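Local coordinates for protein putative Nitroreductase (PDB 3EO7) that binds flavin mononucleotide and probably acts as an FMN-dependent oxidoreductase of the nitroreductase type, at residues P39-Y43 and A109-V113; R76-R80 and E328-H332; E344-L350 and G388-L392; I380-I384 and C396-A400. One frame throughout, in Å; residues are numbered along the deposited sequence.

Contact 1: residues P39-Y43 and A109-V113. With ACT (acetate ion), chain J.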
loop_
_atom_site.group_PDB
_atom_site.type_symbol
_atom_site.label_atom_id
_atom_site.label_comp_id
_atom_site.label_asym_id
_atom_site.label_seq_id
_atom_site.Cartn_x
_atom_site.Cartn_y
_atom_site.Cartn_z
ATOM N N PRO A 39 1.203 17.961 6.438
ATOM C CA PRO A 39 1.673 16.790 5.689
ATOM C C PRO A 39 2.209 17.109 4.288
ATOM O O PRO A 39 1.879 16.440 3.310
ATOM C CB PRO A 39 0.412 15.916 5.673
ATOM C CG PRO A 39 -0.680 16.901 5.540
ATOM C CD PRO A 39 -0.250 18.144 6.293
ATOM N N PHE A 40 3.030 18.144 4.199
ATOM C CA PHE A 40 3.659 18.522 2.945
ATOM C C PHE A 40 5.066 18.997 3.299
ATOM O O PHE A 40 5.264 19.556 4.379
ATOM C CB PHE A 40 2.919 19.701 2.281
ATOM C CG PHE A 40 1.421 19.536 2.192
ATOM C CD1 PHE A 40 0.844 18.705 1.225
ATOM C CD2 PHE A 40 0.590 20.201 3.076
ATOM C CE1 PHE A 40 -0.550 18.576 1.125
ATOM C CE2 PHE A 40 -0.786 20.060 2.994
ATOM C CZ PHE A 40 -1.345 19.228 2.026
ATOM N N LYS A 41 6.019 18.854 2.379
ATOM C CA LYS A 41 7.368 19.378 2.584
ATOM C C LYS A 41 7.549 20.734 1.900
ATOM O O LYS A 41 7.047 20.961 0.791
ATOM C CB LYS A 41 8.451 18.428 2.075
ATOM C CG LYS A 41 8.510 17.097 2.816
ATOM C CD LYS A 41 9.722 16.252 2.476
ATOM C CE LYS A 41 11.064 16.859 2.871
ATOM N NZ LYS A 41 12.187 15.869 2.799
ATOM N N GLU A 42 8.297 21.621 2.558
ATOM C CA GLU A 42 8.621 22.945 2.013
ATOM C C GLU A 42 10.053 22.974 1.531
ATOM O O GLU A 42 10.946 22.410 2.172
ATOM C CB GLU A 42 8.495 24.020 3.092
ATOM C CG GLU A 42 7.176 24.028 3.796
ATOM C CD GLU A 42 6.042 24.495 2.916
ATOM O OE1 GLU A 42 6.288 24.848 1.737
ATOM O OE2 GLU A 42 4.897 24.507 3.424
ATOM N N TYR A 43 10.273 23.594 0.385
ATOM C CA TYR A 43 11.626 23.784 -0.150
ATOM C C TYR A 43 11.862 25.276 -0.368
ATOM O O TYR A 43 11.024 25.985 -0.922
ATOM C CB TYR A 43 11.833 23.000 -1.417
ATOM C CG TYR A 43 11.873 21.539 -1.162
ATOM C CD1 TYR A 43 10.698 20.803 -1.075
ATOM C CD2 TYR A 43 13.082 20.873 -0.964
ATOM C CE1 TYR A 43 10.726 19.477 -0.825
ATOM C CE2 TYR A 43 13.104 19.530 -0.714
ATOM C CZ TYR A 43 11.908 18.844 -0.622
ATOM O OH TYR A 43 11.938 17.514 -0.383
ATOM N N ALA A 109 3.452 9.248 3.625
ATOM C CA ALA A 109 4.254 9.057 2.413
ATOM C C ALA A 109 4.602 10.351 1.691
ATOM O O ALA A 109 3.794 11.293 1.648
ATOM C CB ALA A 109 3.552 8.070 1.434
ATOM N N GLU A 110 5.836 10.396 1.175
ATOM C CA GLU A 110 6.312 11.480 0.325
ATOM C C GLU A 110 6.818 10.828 -0.952
ATOM O O GLU A 110 7.462 9.770 -0.904
ATOM C CB GLU A 110 7.481 12.293 0.956
ATOM C CG GLU A 110 7.002 13.350 1.871
ATOM C CD GLU A 110 6.302 14.474 1.149
ATOM O OE1 GLU A 110 6.804 14.995 0.103
ATOM O OE2 GLU A 110 5.259 14.900 1.670
ATOM N N VAL A 111 6.513 11.478 -2.072
ATOM C CA VAL A 111 6.902 11.010 -3.383
ATOM C C VAL A 111 8.008 11.875 -3.943
ATOM O O VAL A 111 7.869 13.103 -4.045
ATOM C CB VAL A 111 5.691 10.989 -4.340
ATOM C CG1 VAL A 111 6.136 10.690 -5.807
ATOM C CG2 VAL A 111 4.621 9.960 -3.840
ATOM N N TYR A 112 9.087 11.207 -4.348
ATOM C CA TYR A 112 10.189 11.853 -5.023
ATOM C C TYR A 112 10.355 11.274 -6.417
ATOM O O TYR A 112 10.033 10.125 -6.645
ATOM C CB TYR A 112 11.488 11.615 -4.268
ATOM C CG TYR A 112 11.497 12.234 -2.904
ATOM C CD1 TYR A 112 10.948 11.570 -1.823
ATOM C CD2 TYR A 112 12.042 13.487 -2.710
ATOM C CE1 TYR A 112 10.909 12.152 -0.560
ATOM C CE2 TYR A 112 12.019 14.095 -1.458
ATOM C CZ TYR A 112 11.478 13.419 -0.385
ATOM O OH TYR A 112 11.476 14.027 0.843
ATOM N N VAL A 113 10.870 12.090 -7.330
ATOM C CA VAL A 113 11.269 11.610 -8.641
ATOM C C VAL A 113 12.770 11.846 -8.770
ATOM O O VAL A 113 13.283 12.960 -8.489
ATOM C CB VAL A 113 10.540 12.323 -9.797
ATOM C CG1 VAL A 113 11.119 11.910 -11.147
ATOM C CG2 VAL A 113 9.025 12.042 -9.764
HETATM C C ACT J . 7.800 25.072 -1.639
HETATM O O ACT J . 7.446 23.864 -1.624
HETATM O OXT ACT J . 7.645 25.701 -0.570
HETATM C CH3 ACT J . 8.389 25.749 -2.840
HETATM O O HOH W 1 3.026 15.198 0.645
HETATM O O HOH W 2 5.932 17.462 -0.319
#
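Strand 109-115, an inner strand of the seven-stranded antiparallel sheet, is crossed on one face by the loop 39-43, and the two meet through Lys41 and Tyr43 on the loop and Glu110 and Tyr112 on the strand. Lys41 NZ donates to Tyr112 OH at 2.8 Å, approaching at the ring's edge near its plane, while the lysine and tyrosine side chains cross at about a right angle. Lys41 CD lies 3.3 Å from Tyr112 OH, and the bend at chi3 (64°) turns CE and NZ toward the phenol. Nearer the backbone, Lys41 CG packs on Glu110 CD at 3.8 Å. That carboxylate is not paired with the ammonium, since Lys41 NZ and Glu110 OE1 stand 6.1 Å apart; Arg172 forms its salt bridge instead. Because alternate side chains of a strand share a face, Glu110 points at the loop and Tyr112 brings its hydroxyl end to it, whereas Val111 between them faces the other way. Two waters bridge the backbone of the loop to the glutamate: one accepts from Lys41 N at 3.0 Å and bridges to Glu110 OE1, the other links Pro39 O with Glu110 OE2. Tyr43 OH lies at the edge of the second tyrosine, 3.6 Å from Tyr112 CE2, and its own ring stacks on Tyr138. With an alanine in place of Lys41, Tyr112 OH is likely to be left without this donor and Glu229 without the ammonium. Glu229 receives both groups, the ammonium at OE1 and the phenol of Tyr112 at OE2.

Contact 2: residues R76-R80 and E328-H332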
loop_
_atom_site.group_PDB
_atom_site.type_symbol
_atom_site.label_atom_id
_atom_site.label_comp_id
_atom_site.label_asym_id
_atom_site.label_seq_id
_atom_site.Cartn_x
_atom_site.Cartn_y
_atom_site.Cartn_z
ATOM N N ARG A 76 0.057 13.132 -15.286
ATOM C CA ARG A 76 -1.055 12.225 -15.002
ATOM C C ARG A 76 -0.676 11.074 -14.080
ATOM O O ARG A 76 -1.453 10.711 -13.175
ATOM C CB ARG A 76 -1.646 11.711 -16.323
ATOM C CG ARG A 76 -2.894 10.835 -16.216
ATOM C CD ARG A 76 -3.343 10.336 -17.606
ATOM N NE ARG A 76 -3.446 11.442 -18.556
ATOM C CZ ARG A 76 -4.533 12.187 -18.753
ATOM N NH1 ARG A 76 -5.659 11.953 -18.070
ATOM N NH2 ARG A 76 -4.490 13.181 -19.653
ATOM N N LEU A 77 0.513 10.492 -14.289
ATOM C CA LEU A 77 0.990 9.417 -13.448
ATOM C C LEU A 77 1.047 9.882 -11.989
ATOM O O LEU A 77 0.514 9.228 -11.088
ATOM C CB LEU A 77 2.366 8.911 -13.933
ATOM C CG LEU A 77 2.916 7.649 -13.249
ATOM C CD1 LEU A 77 3.940 6.949 -14.182
ATOM C CD2 LEU A 77 3.522 7.994 -11.891
ATOM N N LEU A 78 1.593 11.071 -11.774
ATOM C CA LEU A 78 1.750 11.572 -10.410
ATOM C C LEU A 78 0.410 11.960 -9.808
ATOM O O LEU A 78 0.118 11.640 -8.644
ATOM C CB LEU A 78 2.745 12.703 -10.363
ATOM C CG LEU A 78 4.235 12.348 -10.569
ATOM C CD1 LEU A 78 5.076 13.612 -10.838
ATOM C CD2 LEU A 78 4.722 11.576 -9.339
ATOM N N PHE A 79 -0.421 12.615 -10.606
ATOM C CA PHE A 79 -1.717 13.086 -10.098
ATOM C C PHE A 79 -2.657 11.952 -9.699
ATOM O O PHE A 79 -3.350 12.015 -8.673
ATOM C CB PHE A 79 -2.392 14.012 -11.094
ATOM C CG PHE A 79 -3.597 14.668 -10.521
ATOM C CD1 PHE A 79 -3.446 15.638 -9.515
ATOM C CD2 PHE A 79 -4.869 14.268 -10.892
ATOM C CE1 PHE A 79 -4.544 16.218 -8.927
ATOM C CE2 PHE A 79 -5.987 14.859 -10.308
ATOM C CZ PHE A 79 -5.818 15.824 -9.319
ATOM N N ARG A 80 -2.701 10.907 -10.518
ATOM C CA ARG A 80 -3.576 9.786 -10.245
ATOM C C ARG A 80 -2.994 8.971 -9.090
ATOM O O ARG A 80 -3.720 8.246 -8.434
ATOM C CB ARG A 80 -3.743 8.906 -11.481
ATOM C CG ARG A 80 -4.461 9.558 -12.689
ATOM C CD ARG A 80 -5.960 9.454 -12.585
ATOM N NE ARG A 80 -6.630 10.193 -13.668
ATOM C CZ ARG A 80 -7.302 11.346 -13.538
ATOM N NH1 ARG A 80 -7.457 11.961 -12.365
ATOM N NH2 ARG A 80 -7.864 11.889 -14.617
ATOM N N GLU A 328 -9.663 5.698 -14.519
ATOM C CA GLU A 328 -9.286 7.087 -14.196
ATOM C C GLU A 328 -10.317 7.818 -13.355
ATOM O O GLU A 328 -9.981 8.436 -12.337
ATOM C CB GLU A 328 -9.021 7.895 -15.456
ATOM C CG GLU A 328 -7.832 7.408 -16.201
ATOM C CD GLU A 328 -7.154 8.507 -17.024
ATOM O OE1 GLU A 328 -6.657 9.546 -16.464
ATOM O OE2 GLU A 328 -7.092 8.291 -18.246
ATOM N N ILE A 329 -11.568 7.725 -13.760
ATOM C CA ILE A 329 -12.646 8.390 -13.044
ATOM C C ILE A 329 -12.757 7.836 -11.612
ATOM O O ILE A 329 -12.869 8.596 -10.642
ATOM C CB ILE A 329 -13.983 8.213 -13.780
ATOM C CG1 ILE A 329 -13.963 8.995 -15.107
ATOM C CG2 ILE A 329 -15.139 8.674 -12.902
ATOM C CD1 ILE A 329 -15.157 8.655 -16.031
ATOM N N THR A 330 -12.690 6.521 -11.494
ATOM C CA THR A 330 -12.751 5.856 -10.208
ATOM C C THR A 330 -11.582 6.260 -9.289
ATOM O O THR A 330 -11.805 6.574 -8.117
ATOM C CB THR A 330 -12.858 4.333 -10.390
ATOM O OG1 THR A 330 -14.181 4.023 -10.888
ATOM C CG2 THR A 330 -12.601 3.623 -9.093
HETATM N N MSE A 331 -10.375 6.330 -9.837
HETATM C CA MSE A 331 -9.224 6.737 -9.055
HETATM C C MSE A 331 -9.405 8.159 -8.568
HETATM O O MSE A 331 -9.071 8.492 -7.433
HETATM C CB MSE A 331 -7.942 6.598 -9.856
HETATM C CG MSE A 331 -7.589 5.147 -10.106
HETATM SE SE MSE A 331 -5.919 4.927 -11.065
HETATM C CE MSE A 331 -4.667 5.123 -9.559
ATOM N N HIS A 332 -9.989 9.004 -9.409
ATOM C CA HIS A 332 -10.181 10.381 -9.006
ATOM C C HIS A 332 -11.259 10.560 -7.929
ATOM O O HIS A 332 -11.080 11.363 -7.017
ATOM C CB HIS A 332 -10.474 11.272 -10.227
ATOM C CG HIS A 332 -10.622 12.716 -9.872
ATOM N ND1 HIS A 332 -9.545 13.512 -9.536
ATOM C CD2 HIS A 332 -11.718 13.506 -9.788
ATOM C CE1 HIS A 332 -9.976 14.729 -9.251
ATOM N NE2 HIS A 332 -11.290 14.750 -9.390
HETATM O O HOH W 3 -6.660 11.854 -9.580
#
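One carboxylate oxygen, Glu328 OE1, takes hydrogen bonds from three guanidinium nitrogens of two arginines one helical turn apart. Arg80 grips it side-on, with NE at 2.9 Å from Glu328 OE1 and NH2 at 3.2 Å from the same atom; the NE bond is the straighter, 163°. The oxygen lies in the Arg80 guanidinium plane and meets NE with its anti lone pair, while NH2 comes from above the carboxylate plane. Arg76 NH1 reaches the syn lone pair of Glu328 OE1 at 3.1 Å, its guanidinium turned nearly perpendicular to the carboxylate. The bend of Arg80 at chi2 (-85°) folds the chain across Glu328, so that Glu328 O also sits over one guanidinium face. Beyond the salt-bridge network, Arg80 NH1 packs 3.8 Å from His332 CB and donates to a water, and the methyl of the selenomethionine Met331 touches the backbone, CE lying 3.5 Å from Arg80 O. A leucine in place of Arg80 removes two of the three donors and would probably leave the carboxylate held by Arg76 alone within this network, freer to turn. The short segments of helices 66-82 and 325-333 incline at 45°, their axes 11.2 Å apart at closest approach; helix 181-202 packs on side chains of both, while helix 452-473 covers Thr330 and Met331.

Contact 3: residues E344-L350 and G388-L392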
loop_
_atom_site.group_PDB
_atom_site.type_symbol
_atom_site.label_atom_id
_atom_site.label_comp_id
_atom_site.label_asym_id
_atom_site.label_seq_id
_atom_site.Cartn_x
_atom_site.Cartn_y
_atom_site.Cartn_z
ATOM N N GLU A 344 -26.813 -6.037 1.339
ATOM C CA GLU A 344 -25.934 -7.084 0.852
ATOM C C GLU A 344 -25.206 -6.779 -0.454
ATOM O O GLU A 344 -25.616 -5.914 -1.220
ATOM C CB GLU A 344 -26.741 -8.356 0.645
ATOM C CG GLU A 344 -27.355 -8.863 1.937
ATOM C CD GLU A 344 -27.928 -10.272 1.834
ATOM O OE1 GLU A 344 -28.435 -10.646 0.760
ATOM O OE2 GLU A 344 -27.855 -10.989 2.849
ATOM N N LEU A 345 -24.054 -7.439 -0.623
ATOM C CA LEU A 345 -23.391 -7.505 -1.915
ATOM C C LEU A 345 -23.952 -8.738 -2.611
ATOM O O LEU A 345 -24.435 -9.665 -1.948
ATOM C CB LEU A 345 -21.873 -7.693 -1.793
ATOM C CG LEU A 345 -20.987 -6.460 -1.918
ATOM C CD1 LEU A 345 -21.483 -5.295 -1.112
ATOM C CD2 LEU A 345 -19.532 -6.865 -1.608
ATOM N N THR A 346 -23.885 -8.759 -3.934
ATOM C CA THR A 346 -24.178 -9.977 -4.655
ATOM C C THR A 346 -22.893 -10.807 -4.682
ATOM O O THR A 346 -21.789 -10.294 -4.533
ATOM C CB THR A 346 -24.637 -9.741 -6.093
ATOM O OG1 THR A 346 -23.574 -9.172 -6.866
ATOM C CG2 THR A 346 -25.887 -8.851 -6.143
ATOM N N PHE A 347 -23.019 -12.110 -4.897
ATOM C CA PHE A 347 -21.817 -12.930 -4.964
ATOM C C PHE A 347 -20.987 -12.508 -6.188
ATOM O O PHE A 347 -19.757 -12.445 -6.103
ATOM C CB PHE A 347 -22.172 -14.410 -4.971
ATOM C CG PHE A 347 -20.997 -15.333 -4.924
ATOM C CD1 PHE A 347 -19.906 -15.093 -4.106
ATOM C CD2 PHE A 347 -20.996 -16.486 -5.692
ATOM C CE1 PHE A 347 -18.840 -15.963 -4.071
ATOM C CE2 PHE A 347 -19.916 -17.367 -5.641
ATOM C CZ PHE A 347 -18.854 -17.098 -4.818
ATOM N N ASP A 348 -21.653 -12.178 -7.291
ATOM C CA ASP A 348 -20.918 -11.657 -8.461
ATOM C C ASP A 348 -20.082 -10.406 -8.135
ATOM O O ASP A 348 -18.972 -10.235 -8.660
ATOM C CB ASP A 348 -21.853 -11.365 -9.633
ATOM C CG ASP A 348 -22.247 -12.624 -10.404
ATOM O OD1 ASP A 348 -21.674 -13.716 -10.176
ATOM O OD2 ASP A 348 -23.147 -12.496 -11.261
ATOM N N GLU A 349 -20.617 -9.521 -7.293
ATOM C CA GLU A 349 -19.875 -8.329 -6.893
ATOM C C GLU A 349 -18.622 -8.732 -6.120
ATOM O O GLU A 349 -17.533 -8.228 -6.364
ATOM C CB GLU A 349 -20.754 -7.388 -6.065
ATOM C CG GLU A 349 -21.696 -6.540 -6.923
ATOM C CD GLU A 349 -22.792 -5.807 -6.149
ATOM O OE1 GLU A 349 -23.119 -6.232 -5.011
ATOM O OE2 GLU A 349 -23.370 -4.837 -6.736
ATOM N N LEU A 350 -18.777 -9.624 -5.141
ATOM C CA LEU A 350 -17.630 -10.081 -4.364
ATOM C C LEU A 350 -16.611 -10.737 -5.288
ATOM O O LEU A 350 -15.435 -10.464 -5.181
ATOM C CB LEU A 350 -18.053 -11.074 -3.265
ATOM C CG LEU A 350 -16.899 -11.616 -2.406
ATOM C CD1 LEU A 350 -16.179 -10.466 -1.667
ATOM C CD2 LEU A 350 -17.437 -12.688 -1.449
ATOM N N GLY A 388 -23.155 -10.557 4.668
ATOM C CA GLY A 388 -24.250 -10.212 3.771
ATOM C C GLY A 388 -23.904 -10.269 2.310
ATOM O O GLY A 388 -23.826 -9.248 1.655
ATOM N N VAL A 389 -23.679 -11.467 1.786
ATOM C CA VAL A 389 -23.392 -11.659 0.379
ATOM C C VAL A 389 -24.446 -12.615 -0.111
ATOM O O VAL A 389 -24.522 -13.771 0.338
ATOM C CB VAL A 389 -21.962 -12.161 0.107
ATOM C CG1 VAL A 389 -21.790 -12.470 -1.407
ATOM C CG2 VAL A 389 -20.944 -11.143 0.601
ATOM N N GLN A 390 -25.335 -12.148 -0.985
ATOM C CA GLN A 390 -26.401 -13.049 -1.407
ATOM C C GLN A 390 -25.796 -14.232 -2.137
ATOM O O GLN A 390 -24.841 -14.111 -2.896
ATOM C CB GLN A 390 -27.509 -12.388 -2.220
ATOM C CG GLN A 390 -27.110 -11.865 -3.544
ATOM C CD GLN A 390 -28.276 -11.864 -4.525
ATOM O OE1 GLN A 390 -29.446 -11.837 -4.128
ATOM N NE2 GLN A 390 -27.955 -11.897 -5.806
ATOM N N GLY A 391 -26.343 -15.393 -1.831
ATOM C CA GLY A 391 -25.881 -16.644 -2.380
ATOM C C GLY A 391 -24.709 -17.265 -1.667
ATOM O O GLY A 391 -24.221 -18.325 -2.091
ATOM N N LEU A 392 -24.235 -16.632 -0.596
ATOM C CA LEU A 392 -23.146 -17.181 0.173
ATOM C C LEU A 392 -23.584 -17.245 1.640
ATOM O O LEU A 392 -24.090 -16.256 2.192
ATOM C CB LEU A 392 -21.902 -16.288 0.010
ATOM C CG LEU A 392 -20.505 -16.802 0.223
ATOM C CD1 LEU A 392 -20.276 -18.056 -0.631
ATOM C CD2 LEU A 392 -19.507 -15.693 -0.124
HETATM O O HOH W 4 -25.681 -13.207 -5.891
#
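Leu345 is held to the second segment by two backbone bonds: its N donates to Gly388 O at 2.9 Å, and Gln390 N donates to Leu345 O at 2.8 Å. Bonding to the residues before and after Val389 in this way defines a parallel bridge between Leu345 and Val389, and Val389 CA adds a CA-H...O contact to Leu345 O. Val389 CG1, anti to the backbone N (chi1 174°), is directed onto Phe347 CA at 3.6 Å. Leu392 CD2 packs against Phe347 CE1 at 4.0 Å and Leu350 CD2 at 3.9 Å, the two leucine side chains crossing at about a right angle. These contacts tie the start of a beta-alpha-beta unit, strand 345-346 and helix 347-358, to its returning strand 381-390. Beside the bridge, Gln390, in one of its two conformers, lies alongside Thr346, pointing the same way; a water accepts from Phe347 N. A capping box sets the helix start: Glu349 N donates to Thr346 OG1 at 3.0 Å, and Thr346 N to Glu349 OE1 at 2.9 Å. A type II turn from Val389 to Leu392 swings Leu392 back toward the helix. Farther out, Arg509 forms a salt bridge with Glu349, and Leu406 touches both Phe347 and Leu392.

Contact 4: residues I380-I384 and C396-A400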
loop_
_atom_site.group_PDB
_atom_site.type_symbol
_atom_site.label_atom_id
_atom_site.label_comp_id
_atom_site.label_asym_id
_atom_site.label_seq_id
_atom_site.Cartn_x
_atom_site.Cartn_y
_atom_site.Cartn_z
ATOM N N ILE A 380 1.408 -13.675 2.257
ATOM C CA ILE A 380 0.139 -13.125 2.709
ATOM C C ILE A 380 -1.013 -14.081 2.390
ATOM O O ILE A 380 -1.104 -14.626 1.284
ATOM C CB ILE A 380 -0.104 -11.763 2.047
ATOM C CG1 ILE A 380 0.883 -10.727 2.643
ATOM C CG2 ILE A 380 -1.569 -11.283 2.236
ATOM C CD1 ILE A 380 0.969 -9.572 1.855
ATOM N N GLU A 381 -1.842 -14.328 3.389
ATOM C CA GLU A 381 -3.032 -15.130 3.221
ATOM C C GLU A 381 -4.254 -14.220 3.349
ATOM O O GLU A 381 -4.209 -13.146 3.968
ATOM C CB GLU A 381 -3.049 -16.244 4.245
ATOM C CG GLU A 381 -1.899 -17.246 4.114
ATOM C CD GLU A 381 -1.849 -17.925 2.779
ATOM O OE1 GLU A 381 -2.924 -18.241 2.209
ATOM O OE2 GLU A 381 -0.727 -18.170 2.281
ATOM N N THR A 382 -5.369 -14.686 2.773
ATOM C CA THR A 382 -6.588 -13.917 2.748
ATOM C C THR A 382 -7.734 -14.742 3.328
ATOM O O THR A 382 -7.951 -15.882 2.910
ATOM C CB THR A 382 -6.930 -13.465 1.311
ATOM O OG1 THR A 382 -5.838 -12.691 0.771
ATOM C CG2 THR A 382 -8.293 -12.690 1.299
ATOM N N PHE A 383 -8.415 -14.180 4.324
ATOM C CA PHE A 383 -9.627 -14.781 4.934
ATOM C C PHE A 383 -10.731 -13.768 4.826
ATOM O O PHE A 383 -10.485 -12.559 4.954
ATOM C CB PHE A 383 -9.417 -15.180 6.398
ATOM C CG PHE A 383 -8.387 -16.266 6.564
ATOM C CD1 PHE A 383 -7.020 -15.963 6.540
ATOM C CD2 PHE A 383 -8.781 -17.601 6.678
ATOM C CE1 PHE A 383 -6.059 -16.986 6.663
ATOM C CE2 PHE A 383 -7.814 -18.616 6.806
ATOM C CZ PHE A 383 -6.458 -18.283 6.783
ATOM N N ILE A 384 -11.943 -14.243 4.560
ATOM C CA ILE A 384 -13.059 -13.345 4.393
ATOM C C ILE A 384 -14.190 -13.686 5.336
ATOM O O ILE A 384 -14.698 -14.815 5.333
ATOM C CB ILE A 384 -13.597 -13.363 2.925
ATOM C CG1 ILE A 384 -12.418 -13.237 1.937
ATOM C CG2 ILE A 384 -14.632 -12.275 2.720
ATOM C CD1 ILE A 384 -12.824 -13.045 0.457
ATOM N N CYS A 396 -16.989 -17.598 7.817
ATOM C CA CYS A 396 -15.626 -17.245 7.510
ATOM C C CYS A 396 -15.113 -18.211 6.474
ATOM O O CYS A 396 -15.320 -19.426 6.575
ATOM C CB CYS A 396 -14.740 -17.289 8.733
ATOM S SG CYS A 396 -13.054 -16.678 8.321
ATOM N N TYR A 397 -14.422 -17.653 5.481
ATOM C CA TYR A 397 -13.887 -18.410 4.357
ATOM C C TYR A 397 -12.427 -18.099 4.150
ATOM O O TYR A 397 -12.004 -16.954 4.222
ATOM C CB TYR A 397 -14.630 -18.035 3.061
ATOM C CG TYR A 397 -16.099 -18.357 3.080
ATOM C CD1 TYR A 397 -16.998 -17.510 3.713
ATOM C CD2 TYR A 397 -16.587 -19.514 2.479
ATOM C CE1 TYR A 397 -18.327 -17.795 3.745
ATOM C CE2 TYR A 397 -17.954 -19.815 2.493
ATOM C CZ TYR A 397 -18.816 -18.949 3.143
ATOM O OH TYR A 397 -20.159 -19.231 3.172
ATOM N N TYR A 398 -11.642 -19.127 3.907
ATOM C CA TYR A 398 -10.289 -18.926 3.402
ATOM C C TYR A 398 -10.419 -18.652 1.909
ATOM O O TYR A 398 -11.190 -19.317 1.212
ATOM C CB TYR A 398 -9.477 -20.197 3.579
ATOM C CG TYR A 398 -8.119 -20.173 2.935
ATOM C CD1 TYR A 398 -7.138 -19.286 3.355
ATOM C CD2 TYR A 398 -7.797 -21.109 1.957
ATOM C CE1 TYR A 398 -5.856 -19.293 2.787
ATOM C CE2 TYR A 398 -6.513 -21.155 1.408
ATOM C CZ TYR A 398 -5.555 -20.251 1.835
ATOM O OH TYR A 398 -4.296 -20.321 1.303
ATOM N N TYR A 399 -9.708 -17.651 1.396
ATOM C CA TYR A 399 -9.707 -17.415 -0.024
ATOM C C TYR A 399 -8.379 -17.959 -0.588
ATOM O O TYR A 399 -7.292 -17.580 -0.127
ATOM C CB TYR A 399 -9.872 -15.937 -0.363
ATOM C CG TYR A 399 -9.692 -15.643 -1.855
ATOM C CD1 TYR A 399 -10.509 -16.254 -2.816
ATOM C CD2 TYR A 399 -8.720 -14.739 -2.300
ATOM C CE1 TYR A 399 -10.343 -15.988 -4.189
ATOM C CE2 TYR A 399 -8.554 -14.477 -3.641
ATOM C CZ TYR A 399 -9.355 -15.108 -4.595
ATOM O OH TYR A 399 -9.193 -14.832 -5.938
ATOM N N ALA A 400 -8.510 -18.901 -1.523
ATOM C CA ALA A 400 -7.410 -19.586 -2.207
ATOM C C ALA A 400 -7.290 -18.953 -3.609
ATOM O O ALA A 400 -8.007 -19.316 -4.528
ATOM C CB ALA A 400 -7.730 -21.109 -2.327
HETATM O O HOH W 5 -4.844 -16.745 0.734
#
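Phe383 and Tyr398 face each other as a non-hydrogen-bonded pair, and their rings meet obliquely, planes 50° apart and centroids 5.2 Å apart. The tyrosine presents CD1 over one face of the phenylalanine, toward its rim, with Tyr398 CD1 3.6 Å from Phe383 CE2. A chi1 of 172°, which puts CG opposite the backbone N, carries the Tyr398 ring to Glu381, where Tyr398 OH donates to Glu381 OE1 at 2.7 Å. The carboxylate and phenol planes are only 26° apart, and the hydroxyl arrives on the syn side of the oxygen, though well out of its plane. The same Glu381 OE1 also receives a water that donates to Tyr399 O and accepts from Thr382 N, so this buried oxygen has two donors; Tyr398 OH in turn accepts from Tyr303 N. On the other face, Thr382 and Tyr399 run side by side, Thr382 CG2 being 4.0 Å from Tyr399 CB, while Ile384 CD1 reaches the same carbon of Tyr399. The polar ends here are bound elsewhere: Thr382 OG1 by Tyr358 and Tyr399 OH by Gln359. Tyr399 N bonds to Thr382 O. Reciprocal bonds, Ile384 N to Tyr397 O at 2.7 Å and Tyr397 N to Ile384 O at 2.9 Å, make these two an antiparallel hydrogen-bonded pair; strands 381-390 and 395-400, consecutive in the chain, form a beta hairpin, flanked in its mixed sheet by strands 433-439 and 405-411.

Overall arrangement
Contacts 1 and 2 meet directly, Val111 CG1 packing on Leu78 CD2 at 3.9 Å, with centres 18 Å apart; the sheet strand of contact 1 thus rests on the helix that contact 2 joins to helix 325-333. Contacts 3 and 4 share strand 381-390 and also touch, Leu392 CG lying 3.8 Å from Tyr397 OH. The two groups are well separated: contacts 1 and 3 have centres 41 Å apart, on opposite sides of the chain's centre. Contact 2 lies closer to contact 3, at 29 Å between centres. The flavin lies about 11 Å from the side chains of Pro39 and His332, whereas contacts 3 and 4 stand away from the annotated FMN sites.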